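Local coordinates for protein BtGH115A (Bacteroides thetaiotaomicron, PDB 5BY3) that removes 4-O-methyl-alpha-glucuronic acid from decorated arabinogalactans, as a glycoside hydrolase of family GH115, at residues A[116-121]-A[207-212]; A[483-488]-A[538-543]; A[757-762]-A[769-774]. One frame throughout, in Å; residues are numbered along the deposited sequence.

Interaction 1. Residues A[116-121]-A[207-212]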
ATOM      1  N   THR A 116     -25.579  -0.163   1.611  1.00 42.13           N
ATOM      2  CA  THR A 116     -26.428   0.166   0.490  1.00 49.14           C
ATOM      3  C   THR A 116     -25.571   0.771  -0.643  1.00 52.05           C
ATOM      4  O   THR A 116     -25.686   0.334  -1.782  1.00 47.86           O
ATOM      5  CB  THR A 116     -27.550   1.112   0.948  1.00 49.09           C
ATOM      6  OG1 THR A 116     -28.234   0.493   2.037  1.00 48.37           O
ATOM      7  CG2 THR A 116     -28.552   1.408  -0.183  1.00 47.51           C
ATOM      8  N   ALA A 117     -24.697   1.734  -0.302  1.00 52.58           N
ATOM      9  CA  ALA A 117     -23.790   2.366  -1.266  1.00 52.88           C
ATOM     10  C   ALA A 117     -22.957   1.328  -2.025  1.00 58.75           C
ATOM     11  O   ALA A 117     -22.842   1.392  -3.268  1.00 56.84           O
ATOM     12  CB  ALA A 117     -22.881   3.368  -0.572  1.00 47.83           C
ATOM     13  N   TYR A 118     -22.406   0.359  -1.277  1.00 54.55           N
ATOM     14  CA  TYR A 118     -21.483  -0.619  -1.847  1.00 44.76           C
ATOM     15  C   TYR A 118     -22.203  -1.584  -2.775  1.00 49.40           C
ATOM     16  O   TYR A 118     -21.631  -2.001  -3.817  1.00 43.11           O
ATOM     17  CB  TYR A 118     -20.711  -1.329  -0.741  1.00 41.77           C
ATOM     18  CG  TYR A 118     -19.812  -0.416   0.050  1.00 42.80           C
ATOM     19  CD1 TYR A 118     -19.128   0.631  -0.589  1.00 41.43           C
ATOM     20  CD2 TYR A 118     -19.606  -0.599   1.433  1.00 40.83           C
ATOM     21  CE1 TYR A 118     -18.281   1.467   0.095  1.00 43.93           C
ATOM     22  CE2 TYR A 118     -18.743   0.256   2.136  1.00 42.53           C
ATOM     23  CZ  TYR A 118     -18.092   1.296   1.460  1.00 47.36           C
ATOM     24  OH  TYR A 118     -17.223   2.193   2.084  1.00 49.88           O
ATOM     25  N   GLY A 119     -23.459  -1.910  -2.411  1.00 47.31           N
ATOM     26  CA  GLY A 119     -24.388  -2.685  -3.283  1.00 46.22           C
ATOM     27  C   GLY A 119     -24.645  -2.088  -4.660  1.00 47.84           C
ATOM     28  O   GLY A 119     -24.573  -2.785  -5.672  1.00 44.59           O
ATOM     29  N   ILE A 120     -24.956  -0.789  -4.665  1.00 48.79           N
ATOM     30  CA  ILE A 120     -25.119   0.039  -5.870  1.00 47.03           C
ATOM     31  C   ILE A 120     -23.876   0.047  -6.768  1.00 49.71           C
ATOM     32  O   ILE A 120     -23.970  -0.129  -7.995  1.00 55.91           O
ATOM     33  CB  ILE A 120     -25.478   1.487  -5.470  1.00 44.56           C
ATOM     34  CG1 ILE A 120     -26.816   1.488  -4.707  1.00 44.66           C
ATOM     35  CG2 ILE A 120     -25.484   2.391  -6.706  1.00 43.34           C
ATOM     36  CD1 ILE A 120     -27.243   2.814  -4.112  1.00 51.32           C
ATOM     37  N   LEU A 121     -22.724   0.250  -6.141  1.00 46.92           N
ATOM     38  CA  LEU A 121     -21.438   0.255  -6.821  1.00 44.96           C
ATOM     39  C   LEU A 121     -20.976  -1.121  -7.261  1.00 43.31           C
ATOM     40  O   LEU A 121     -20.080  -1.230  -8.058  1.00 53.43           O
ATOM     41  CB  LEU A 121     -20.393   0.964  -5.963  1.00 43.17           C
ATOM     42  CG  LEU A 121     -20.650   2.492  -5.920  1.00 44.84           C
ATOM     43  CD1 LEU A 121     -19.718   3.209  -4.974  1.00 42.52           C
ATOM     44  CD2 LEU A 121     -20.568   3.162  -7.282  1.00 40.74           C
ATOM     45  N   ARG A 207     -14.302   0.385  -2.494  1.00 45.32           N
ATOM     46  CA  ARG A 207     -15.025   0.014  -1.239  1.00 50.74           C
ATOM     47  C   ARG A 207     -14.290   0.406   0.032  1.00 48.23           C
ATOM     48  O   ARG A 207     -14.401  -0.265   1.038  1.00 56.94           O
ATOM     49  CB  ARG A 207     -15.419  -1.481  -1.154  1.00 49.16           C
ATOM     50  CG  ARG A 207     -16.111  -2.100  -2.361  1.00 48.70           C
ATOM     51  CD  ARG A 207     -15.085  -2.925  -3.125  1.00 51.39           C
ATOM     52  NE  ARG A 207     -15.733  -4.001  -3.860  1.00 50.83           N
ATOM     53  CZ  ARG A 207     -15.144  -5.094  -4.321  1.00 47.44           C
ATOM     54  NH1 ARG A 207     -13.837  -5.341  -4.148  1.00 44.20           N
ATOM     55  NH2 ARG A 207     -15.908  -5.959  -4.951  1.00 58.35           N
ATOM     56  N   ALA A 208     -13.496   1.460  -0.039  1.00 49.67           N
ATOM     57  CA  ALA A 208     -12.763   1.980   1.092  1.00 44.97           C
ATOM     58  C   ALA A 208     -13.709   2.970   1.753  1.00 50.95           C
ATOM     59  O   ALA A 208     -14.637   3.505   1.094  1.00 48.42           O
ATOM     60  CB  ALA A 208     -11.486   2.669   0.616  1.00 42.70           C
ATOM     61  N   ASN A 209     -13.516   3.200   3.054  1.00 51.52           N
ATOM     62  CA  ASN A 209     -14.431   4.091   3.782  1.00 48.27           C
ATOM     63  C   ASN A 209     -13.766   5.232   4.523  1.00 45.42           C
ATOM     64  O   ASN A 209     -14.471   6.115   5.028  1.00 44.98           O
ATOM     65  CB  ASN A 209     -15.382   3.308   4.706  1.00 43.65           C
ATOM     66  CG  ASN A 209     -14.656   2.419   5.688  1.00 43.80           C
ATOM     67  OD1 ASN A 209     -13.441   2.551   5.906  1.00 45.82           O
ATOM     68  ND2 ASN A 209     -15.404   1.482   6.292  1.00 37.52           N
ATOM     69  N   THR A 210     -12.429   5.222   4.544  1.00 38.92           N
ATOM     70  CA  THR A 210     -11.622   6.087   5.408  1.00 40.96           C
ATOM     71  C   THR A 210     -10.581   6.903   4.597  1.00 42.57           C
ATOM     72  O   THR A 210     -10.112   6.448   3.575  1.00 47.54           O
ATOM     73  CB  THR A 210     -10.939   5.213   6.486  1.00 40.94           C
ATOM     74  OG1 THR A 210     -11.935   4.442   7.183  1.00 42.70           O
ATOM     75  CG2 THR A 210     -10.143   6.027   7.455  1.00 35.14           C
ATOM     76  N   TYR A 211     -10.220   8.091   5.064  1.00 41.00           N
ATOM     77  CA  TYR A 211      -9.250   8.947   4.390  1.00 42.76           C
ATOM     78  C   TYR A 211      -8.417   9.687   5.407  1.00 42.47           C
ATOM     79  O   TYR A 211      -8.959  10.211   6.366  1.00 45.69           O
ATOM     80  CB  TYR A 211      -9.987   9.963   3.499  1.00 42.95           C
ATOM     81  CG  TYR A 211      -9.137  10.964   2.713  1.00 43.51           C
ATOM     82  CD1 TYR A 211      -7.994  10.569   2.030  1.00 42.72           C
ATOM     83  CD2 TYR A 211      -9.532  12.307   2.609  1.00 40.57           C
ATOM     84  CE1 TYR A 211      -7.235  11.488   1.322  1.00 48.72           C
ATOM     85  CE2 TYR A 211      -8.808  13.214   1.886  1.00 44.16           C
ATOM     86  CZ  TYR A 211      -7.649  12.811   1.239  1.00 50.36           C
ATOM     87  OH  TYR A 211      -6.901  13.739   0.512  1.00 59.90           O
ATOM     88  N   TRP A 212      -7.102   9.699   5.206  1.00 41.73           N
ATOM     89  CA  TRP A 212      -6.218  10.610   5.915  1.00 40.49           C
ATOM     90  C   TRP A 212      -5.779  11.632   4.876  1.00 41.07           C
ATOM     91  O   TRP A 212      -5.020  11.308   3.987  1.00 46.21           O
ATOM     92  CB  TRP A 212      -4.996   9.890   6.491  1.00 38.70           C
ATOM     93  CG  TRP A 212      -5.252   8.910   7.619  1.00 37.19           C
ATOM     94  CD1 TRP A 212      -6.469   8.511   8.151  1.00 39.33           C
ATOM     95  CD2 TRP A 212      -4.255   8.167   8.326  1.00 34.81           C
ATOM     96  NE1 TRP A 212      -6.271   7.596   9.166  1.00 36.53           N
ATOM     97  CE2 TRP A 212      -4.928   7.354   9.280  1.00 34.62           C
ATOM     98  CE3 TRP A 212      -2.852   8.122   8.265  1.00 32.91           C
ATOM     99  CZ2 TRP A 212      -4.237   6.519  10.149  1.00 33.18           C
ATOM    100  CZ3 TRP A 212      -2.173   7.292   9.120  1.00 29.61           C
ATOM    101  CH2 TRP A 212      -2.850   6.514  10.050  1.00 32.58           C
TER
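The ring of Y118 has R207 over one face. CB of R207 sits 4.2 Å above the ring plane and is offset toward the rim. The closest approach from this residue is its CA, 3.8 Å from CE1 of Y118. The carbonyl oxygen of A208 lies at the ring edge, near the ring plane. W452 also meets this ring, edge to face.

The phenol oxygen donates a hydrogen bond to the backbone: Y118 OH to A208 O is 3.1 Å. The donor stands well above the carbonyl plane, 67° out of it. Y118 OH also touches CB of N209 at 3.4 Å. Y118 CG is anti to the carbonyl carbon, beside the backbone N (chi1 -64°), which sends the ring out from helix 113-126 until OH reaches A208 O.

R207 closes helix 193-205 with a Schellman motif. The chain then enters strand 210-212. Parallel strands 162-166 and 210-212 lie side by side and are joined through helices 174-182 and 193-205, a beta-alpha-beta crossover, as expected of the TIM-barrel clan. Helix 113-126 comes before strand 162-166 in the chain and packs on helix 38-55.

The amide of N209 is turned 46° from the Y118 ring. T210 OG1 donates to N209 OD1 at 2.7 Å. OD1 also accepts from R163 N, and ND2 bonds E161 O, which fixes the rotation of the amide.

Interaction 2. Residues A[483-488]-A[538-543]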
ATOM      1  N   LEU A 483       1.607  -9.904 -18.538  1.00 48.09           N
ATOM      2  CA  LEU A 483       1.620 -10.512 -17.208  1.00 46.49           C
ATOM      3  C   LEU A 483       3.023 -10.843 -16.727  1.00 45.83           C
ATOM      4  O   LEU A 483       3.365 -10.525 -15.596  1.00 43.48           O
ATOM      5  CB  LEU A 483       0.692 -11.758 -17.105  1.00 45.44           C
ATOM      6  CG  LEU A 483       0.822 -12.734 -15.904  1.00 45.02           C
ATOM      7  CD1 LEU A 483       0.592 -12.095 -14.538  1.00 51.16           C
ATOM      8  CD2 LEU A 483      -0.139 -13.869 -16.069  1.00 44.90           C
ATOM      9  N   SER A 484       3.804 -11.507 -17.573  1.00 44.12           N
ATOM     10  CA  SER A 484       5.172 -11.893 -17.213  1.00 47.06           C
ATOM     11  C   SER A 484       6.088 -10.672 -17.122  1.00 41.47           C
ATOM     12  O   SER A 484       7.008 -10.657 -16.329  1.00 42.96           O
ATOM     13  CB  SER A 484       5.746 -12.930 -18.194  1.00 47.18           C
ATOM     14  OG  SER A 484       6.066 -12.320 -19.439  1.00 51.11           O
ATOM     15  N   VAL A 485       5.827  -9.660 -17.936  1.00 41.62           N
ATOM     16  CA  VAL A 485       6.535  -8.369 -17.831  1.00 41.17           C
ATOM     17  C   VAL A 485       6.353  -7.662 -16.478  1.00 43.30           C
ATOM     18  O   VAL A 485       7.341  -7.222 -15.861  1.00 40.68           O
ATOM     19  CB  VAL A 485       6.178  -7.454 -18.996  1.00 38.51           C
ATOM     20  CG1 VAL A 485       6.555  -6.027 -18.712  1.00 35.52           C
ATOM     21  CG2 VAL A 485       6.869  -7.968 -20.253  1.00 39.67           C
HETATM   22  N   MSE A 486       5.104  -7.572 -16.013  1.00 46.77           N
HETATM   23  CA  MSE A 486       4.793  -6.975 -14.698  1.00 42.18           C
HETATM   24  C   MSE A 486       5.450  -7.794 -13.618  1.00 40.54           C
HETATM   25  O   MSE A 486       6.091  -7.254 -12.714  1.00 43.10           O
HETATM   26  CB  MSE A 486       3.277  -6.835 -14.523  1.00 41.30           C
HETATM   27  CG  MSE A 486       2.622  -5.758 -15.410  1.00 40.92           C
HETATM   28 SE   MSE A 486       3.711  -4.149 -15.800  1.00 45.38          SE
HETATM   29  CE  MSE A 486       3.318  -3.048 -14.237  1.00 41.79           C
ATOM     30  N   GLN A 487       5.340  -9.110 -13.722  1.00 40.33           N
ATOM     31  CA  GLN A 487       5.995  -9.993 -12.782  1.00 45.25           C
ATOM     32  C   GLN A 487       7.501  -9.715 -12.708  1.00 44.29           C
ATOM     33  O   GLN A 487       8.076  -9.647 -11.624  1.00 41.78           O
ATOM     34  CB  GLN A 487       5.739 -11.438 -13.153  1.00 46.84           C
ATOM     35  CG  GLN A 487       4.318 -11.908 -12.862  1.00 54.34           C
ATOM     36  CD  GLN A 487       4.051 -13.303 -13.409  1.00 56.00           C
ATOM     37  OE1 GLN A 487       4.557 -13.678 -14.477  1.00 60.59           O
ATOM     38  NE2 GLN A 487       3.255 -14.078 -12.684  1.00 54.39           N
ATOM     39  N   GLU A 488       8.127  -9.537 -13.863  1.00 42.18           N
ATOM     40  CA  GLU A 488       9.557  -9.369 -13.881  1.00 43.10           C
ATOM     41  C   GLU A 488       9.948  -8.014 -13.378  1.00 39.23           C
ATOM     42  O   GLU A 488      10.986  -7.909 -12.748  1.00 45.07           O
ATOM     43  CB  GLU A 488      10.145  -9.624 -15.270  1.00 45.93           C
ATOM     44  CG  GLU A 488      10.335 -11.105 -15.547  1.00 48.57           C
ATOM     45  CD  GLU A 488      11.366 -11.732 -14.632  1.00 53.54           C
ATOM     46  OE1 GLU A 488      12.548 -11.290 -14.785  1.00 45.30           O
ATOM     47  OE2 GLU A 488      10.975 -12.636 -13.799  1.00 47.90           O
ATOM     48  N   GLU A 538      11.303  -3.853 -24.670  1.00 54.17           N
ATOM     49  CA  GLU A 538      10.983  -4.332 -26.013  1.00 54.70           C
ATOM     50  C   GLU A 538       9.586  -4.951 -26.076  1.00 50.59           C
ATOM     51  O   GLU A 538       8.825  -4.607 -26.976  1.00 60.43           O
ATOM     52  CB  GLU A 538      12.024  -5.331 -26.537  1.00 66.86           C
ATOM     53  CG  GLU A 538      13.337  -4.769 -27.090  1.00 85.11           C
ATOM     54  CD  GLU A 538      14.257  -5.871 -27.658  1.00106.14           C
ATOM     55  OE1 GLU A 538      14.573  -6.845 -26.925  1.00103.97           O
ATOM     56  OE2 GLU A 538      14.670  -5.770 -28.845  1.00108.25           O
ATOM     57  N   THR A 539       9.255  -5.856 -25.147  1.00 44.36           N
ATOM     58  CA  THR A 539       7.905  -6.415 -25.024  1.00 40.44           C
ATOM     59  C   THR A 539       6.813  -5.342 -24.903  1.00 46.65           C
ATOM     60  O   THR A 539       5.805  -5.399 -25.585  1.00 53.83           O
ATOM     61  CB  THR A 539       7.829  -7.368 -23.846  1.00 39.00           C
ATOM     62  OG1 THR A 539       8.842  -8.329 -24.025  1.00 42.05           O
ATOM     63  CG2 THR A 539       6.481  -8.148 -23.768  1.00 36.66           C
ATOM     64  N   VAL A 540       7.059  -4.347 -24.071  1.00 45.18           N
ATOM     65  CA  VAL A 540       6.124  -3.271 -23.789  1.00 46.37           C
ATOM     66  C   VAL A 540       5.880  -2.380 -25.015  1.00 49.92           C
ATOM     67  O   VAL A 540       4.746  -1.916 -25.257  1.00 51.64           O
ATOM     68  CB  VAL A 540       6.672  -2.492 -22.559  1.00 47.43           C
ATOM     69  CG1 VAL A 540       6.345  -1.014 -22.571  1.00 39.16           C
ATOM     70  CG2 VAL A 540       6.246  -3.193 -21.272  1.00 48.43           C
ATOM     71  N   GLU A 541       6.944  -2.159 -25.780  1.00 51.55           N
ATOM     72  CA  GLU A 541       6.906  -1.393 -27.033  1.00 59.51           C
ATOM     73  C   GLU A 541       6.092  -2.119 -28.102  1.00 58.89           C
ATOM     74  O   GLU A 541       5.223  -1.511 -28.741  1.00 62.53           O
ATOM     75  CB  GLU A 541       8.331  -1.118 -27.542  1.00 59.67           C
ATOM     76  CG  GLU A 541       8.457   0.089 -28.470  1.00 60.38           C
ATOM     77  CD  GLU A 541       8.203   1.417 -27.787  1.00 63.31           C
ATOM     78  OE1 GLU A 541       8.595   1.593 -26.624  1.00 66.39           O
ATOM     79  OE2 GLU A 541       7.614   2.312 -28.421  1.00 70.47           O
ATOM     80  N   LYS A 542       6.364  -3.417 -28.264  1.00 57.68           N
ATOM     81  CA  LYS A 542       5.671  -4.237 -29.255  1.00 59.97           C
ATOM     82  C   LYS A 542       4.189  -4.395 -28.941  1.00 55.66           C
ATOM     83  O   LYS A 542       3.374  -4.274 -29.848  1.00 54.84           O
ATOM     84  CB  LYS A 542       6.320  -5.614 -29.449  1.00 65.23           C
ATOM     85  CG  LYS A 542       7.746  -5.599 -30.021  1.00 83.61           C
ATOM     86  CD  LYS A 542       8.130  -6.985 -30.570  1.00 93.36           C
ATOM     87  CE  LYS A 542       9.358  -7.609 -29.906  1.00 89.71           C
ATOM     88  NZ  LYS A 542      10.648  -7.327 -30.590  1.00 84.71           N
ATOM     89  N   ALA A 543       3.842  -4.645 -27.672  1.00 50.24           N
ATOM     90  CA  ALA A 543       2.455  -4.915 -27.282  1.00 46.08           C
ATOM     91  C   ALA A 543       1.536  -3.662 -27.313  1.00 49.20           C
ATOM     92  O   ALA A 543       0.323  -3.815 -27.292  1.00 49.50           O
ATOM     93  CB  ALA A 543       2.391  -5.630 -25.943  1.00 41.84           C
TER
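V485 carries this contact and has more of its surface buried by it than any other residue of the two segments. It points toward helix 523-543 and uses both of its methyl groups. CG2 meets T539, with V485 CG2 to T539 CG2 at 3.5 Å. The same methyl also lies 3.8 Å from CB of T539. CG1 serves the other partner, with V485 CG1 to V540 CG2 at 3.8 Å. The fork of one valine is thus shared between two consecutive residues.

The side chains of V485 and T539 lie alongside, pointing opposite ways. V540 comes in nearly perpendicular to V485. The first torsion of V485 explains the split: CG1 is anti to the backbone N (chi1 163°), and CG2 is anti to the carbonyl carbon.

T539 offers its methyl to V485. Its hydroxyl is used within its own helix, where OG1 is hydrogen-bonded to E535 O. The contact between the segments is therefore purely apolar. V485 and T539 have the nearest CA atoms of the two segments, 7.6 Å apart.

The two segments run in roughly opposite directions, so this is antiparallel helix packing. L536, one turn before V540, also touches V485. T481 of helix 476-495 touches T539 and A543. Helix 552-580 covers a further side: its V563 packs on V485 and its V559 on V540. Helices 476-495, 523-543 and 552-580 thus meet at this point. Helix 462-473 packs on another side of helix 476-495, against L483 and selenomethionine M486.

Interaction 3. Residues A[757-762]-A[769-774]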
ATOM      1  N   LEU A 757      23.194 -30.266   4.564  1.00 54.50           N
ATOM      2  CA  LEU A 757      23.069 -29.039   5.343  1.00 53.88           C
ATOM      3  C   LEU A 757      21.630 -28.892   5.791  1.00 54.89           C
ATOM      4  O   LEU A 757      20.735 -28.774   4.955  1.00 55.01           O
ATOM      5  CB  LEU A 757      23.460 -27.814   4.497  1.00 59.04           C
ATOM      6  CG  LEU A 757      23.525 -26.471   5.262  1.00 61.10           C
ATOM      7  CD1 LEU A 757      24.860 -26.294   5.979  1.00 61.18           C
ATOM      8  CD2 LEU A 757      23.273 -25.307   4.326  1.00 58.43           C
ATOM      9  N   VAL A 758      21.408 -28.891   7.102  1.00 54.65           N
ATOM     10  CA  VAL A 758      20.060 -28.762   7.640  1.00 56.69           C
ATOM     11  C   VAL A 758      19.822 -27.360   8.241  1.00 60.11           C
ATOM     12  O   VAL A 758      20.497 -26.950   9.202  1.00 58.26           O
ATOM     13  CB  VAL A 758      19.737 -29.928   8.607  1.00 63.26           C
ATOM     14  CG1 VAL A 758      18.455 -29.689   9.403  1.00 61.02           C
ATOM     15  CG2 VAL A 758      19.643 -31.236   7.826  1.00 62.37           C
ATOM     16  N   ILE A 759      18.875 -26.636   7.630  1.00 62.24           N
ATOM     17  CA  ILE A 759      18.334 -25.337   8.126  1.00 54.15           C
ATOM     18  C   ILE A 759      16.990 -25.534   8.852  1.00 47.65           C
ATOM     19  O   ILE A 759      15.981 -25.886   8.228  1.00 47.71           O
ATOM     20  CB  ILE A 759      18.208 -24.288   6.975  1.00 50.70           C
ATOM     21  CG1 ILE A 759      19.590 -23.960   6.394  1.00 54.12           C
ATOM     22  CG2 ILE A 759      17.545 -23.009   7.465  1.00 49.17           C
ATOM     23  CD1 ILE A 759      19.600 -23.625   4.920  1.00 53.12           C
ATOM     24  N   LYS A 760      16.984 -25.317  10.163  1.00 46.71           N
ATOM     25  CA  LYS A 760      15.778 -25.483  10.974  1.00 51.19           C
ATOM     26  C   LYS A 760      15.239 -24.141  11.501  1.00 58.15           C
ATOM     27  O   LYS A 760      16.010 -23.326  12.014  1.00 63.20           O
ATOM     28  CB  LYS A 760      16.074 -26.430  12.139  1.00 51.33           C
ATOM     29  CG  LYS A 760      14.847 -26.841  12.933  1.00 56.73           C
ATOM     30  CD  LYS A 760      15.170 -27.866  14.001  1.00 57.91           C
ATOM     31  CE  LYS A 760      14.036 -27.932  15.002  1.00 63.15           C
ATOM     32  NZ  LYS A 760      14.025 -29.216  15.763  1.00 72.28           N
ATOM     33  N   ALA A 761      13.926 -23.920  11.397  1.00 52.35           N
ATOM     34  CA  ALA A 761      13.317 -22.714  11.948  1.00 48.12           C
ATOM     35  C   ALA A 761      13.018 -22.871  13.429  1.00 57.01           C
ATOM     36  O   ALA A 761      12.340 -23.834  13.821  1.00 60.44           O
ATOM     37  CB  ALA A 761      12.031 -22.391  11.219  1.00 46.35           C
ATOM     38  N   LEU A 762      13.481 -21.906  14.232  1.00 52.48           N
ATOM     39  CA  LEU A 762      13.169 -21.827  15.667  1.00 56.52           C
ATOM     40  C   LEU A 762      12.009 -20.901  16.028  1.00 60.31           C
ATOM     41  O   LEU A 762      11.388 -21.070  17.079  1.00 55.96           O
ATOM     42  CB  LEU A 762      14.413 -21.413  16.469  1.00 59.38           C
ATOM     43  CG  LEU A 762      15.299 -22.494  17.112  1.00 60.41           C
ATOM     44  CD1 LEU A 762      15.423 -23.772  16.282  1.00 53.21           C
ATOM     45  CD2 LEU A 762      16.675 -21.894  17.393  1.00 61.69           C
ATOM     46  N   ASP A 769      14.862 -17.455   1.268  1.00 47.97           N
ATOM     47  CA  ASP A 769      14.912 -16.967  -0.115  1.00 47.24           C
ATOM     48  C   ASP A 769      15.978 -17.717  -0.891  1.00 43.71           C
ATOM     49  O   ASP A 769      15.658 -18.395  -1.835  1.00 49.72           O
ATOM     50  CB  ASP A 769      15.185 -15.449  -0.165  1.00 47.98           C
ATOM     51  CG  ASP A 769      14.666 -14.799  -1.439  1.00 49.70           C
ATOM     52  OD1 ASP A 769      13.849 -15.448  -2.087  1.00 53.91           O
ATOM     53  OD2 ASP A 769      15.028 -13.641  -1.786  1.00 47.87           O
ATOM     54  N   GLN A 770      17.243 -17.588  -0.504  1.00 40.95           N
ATOM     55  CA  GLN A 770      18.341 -18.254  -1.219  1.00 41.16           C
ATOM     56  C   GLN A 770      19.337 -18.884  -0.270  1.00 42.04           C
ATOM     57  O   GLN A 770      19.395 -18.524   0.900  1.00 46.31           O
ATOM     58  CB  GLN A 770      19.071 -17.288  -2.127  1.00 38.00           C
ATOM     59  CG  GLN A 770      18.169 -16.701  -3.207  1.00 43.05           C
ATOM     60  CD  GLN A 770      18.817 -15.573  -3.992  1.00 42.00           C
ATOM     61  OE1 GLN A 770      19.179 -14.536  -3.434  1.00 44.88           O
ATOM     62  NE2 GLN A 770      18.976 -15.774  -5.286  1.00 38.58           N
ATOM     63  N   VAL A 771      20.099 -19.839  -0.780  1.00 43.13           N
ATOM     64  CA  VAL A 771      21.258 -20.407  -0.109  1.00 42.25           C
ATOM     65  C   VAL A 771      22.364 -20.540  -1.175  1.00 49.03           C
ATOM     66  O   VAL A 771      22.102 -21.044  -2.275  1.00 47.60           O
ATOM     67  CB  VAL A 771      20.957 -21.801   0.498  1.00 39.66           C
ATOM     68  CG1 VAL A 771      22.198 -22.335   1.195  1.00 42.04           C
ATOM     69  CG2 VAL A 771      19.800 -21.760   1.508  1.00 38.05           C
HETATM   70  N   MSE A 772      23.579 -20.070  -0.860  1.00 49.33           N
HETATM   71  CA  MSE A 772      24.768 -20.332  -1.699  1.00 50.51           C
HETATM   72  C   MSE A 772      25.904 -20.981  -0.916  1.00 52.65           C
HETATM   73  O   MSE A 772      25.932 -20.933   0.316  1.00 47.37           O
HETATM   74  CB  MSE A 772      25.206 -19.081  -2.428  1.00 51.73           C
HETATM   75  CG  MSE A 772      24.154 -18.628  -3.437  1.00 57.85           C
HETATM   76 SE   MSE A 772      22.970 -17.300  -2.599  1.00 62.15          SE
HETATM   77  CE  MSE A 772      22.911 -15.928  -4.016  1.00 61.11           C
ATOM     78  N   LEU A 773      26.850 -21.600  -1.622  1.00 64.54           N
ATOM     79  CA  LEU A 773      27.875 -22.421  -0.944  1.00 65.86           C
ATOM     80  C   LEU A 773      29.340 -21.942  -0.872  1.00 66.31           C
ATOM     81  O   LEU A 773      29.858 -21.876   0.227  1.00 78.97           O
ATOM     82  CB  LEU A 773      27.686 -23.934  -1.162  1.00 61.39           C
ATOM     83  CG  LEU A 773      27.275 -24.729   0.105  1.00 70.81           C
ATOM     84  CD1 LEU A 773      26.188 -24.135   0.995  1.00 67.16           C
ATOM     85  CD2 LEU A 773      26.899 -26.160  -0.241  1.00 71.89           C
ATOM     86  N   TYR A 774      30.016 -21.642  -1.980  1.00 59.93           N
ATOM     87  CA  TYR A 774      31.446 -21.136  -1.927  1.00 63.10           C
ATOM     88  C   TYR A 774      32.503 -21.957  -1.135  1.00 65.36           C
ATOM     89  O   TYR A 774      32.419 -22.094   0.101  1.00 57.63           O
ATOM     90  CB  TYR A 774      31.544 -19.645  -1.486  1.00 58.98           C
ATOM     91  CG  TYR A 774      30.527 -18.741  -2.144  1.00 58.38           C
ATOM     92  CD1 TYR A 774      30.651 -18.353  -3.495  1.00 57.88           C
ATOM     93  CD2 TYR A 774      29.419 -18.295  -1.423  1.00 52.18           C
ATOM     94  CE1 TYR A 774      29.688 -17.538  -4.101  1.00 56.53           C
ATOM     95  CE2 TYR A 774      28.467 -17.483  -2.010  1.00 53.60           C
ATOM     96  CZ  TYR A 774      28.592 -17.119  -3.343  1.00 52.19           C
ATOM     97  OH  TYR A 774      27.621 -16.308  -3.865  1.00 53.14           O
TER
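I759 and V771 meet tip to tip. I759 CD1 lies 3.9 Å from V771 CG2. The second methyl of the valine faces another residue, with V771 CG1 to L757 CD2 at a looser 4.4 Å. V771 therefore presents one methyl to each of two inward-pointing residues of strand 755-761. In V771, CG1 is anti to the backbone N (chi1 -179°), a rotation that turns CG2 toward I759 CD1 and CG1 toward L757 CD2. L773 also points toward 757-762, but it stays slightly farther off.

The backbones are far apart. The CA atoms of I759 and V771 are 10.0 Å from each other, and those of L757 and L773 are 10.3 Å apart. Such a spacing fits two sheets packed face to face, not neighbouring strands of one sheet. The contact is accordingly van der Waals packing between apolar side chains.

Around this first shell, both sheets add apolar residues. I759 also touches F680 and V711. L757 rests on V692, and L773 reaches F682 and V690.

Backbone bonds set strand 755-761 in its own sheet. L757 and I759 pair with F680 and L678 on one neighbour, while V758 and K760 pair with S712 and T710 on the other. In the facing sheet, strand 766-772 is antiparallel to strand 689-696. Opposite R695 the strand carries two residues, D769 and Q770, a classic beta bulge. Q740 binds the side chains of these two residues.

The strands 755-761 and 766-772 follow each other in the chain but lie in opposing antiparallel sheets. This is the core of a beta-sandwich, consistent with the galactose-binding-domain-like clan to which the GH115 C-terminal domain is assigned.

The three contacts sample separate parts of one chain and do not touch. Interaction 1 joins an N-terminal helix to the barrel. Interaction 2 lies between helices farther along the chain, and interaction 3 is inside the C-terminal sandwich. The centres of interactions 1 and 2 are about 33 Å apart, as are those of 2 and 3. Interactions 1 and 3 are about 46 Å apart between centres and lie on opposite sides of the chain's centre. The nearest atoms of interactions 2 and 3 are about 12 Å apart. The bound nickel ion is held by L404 and D436, which belong to none of these segments.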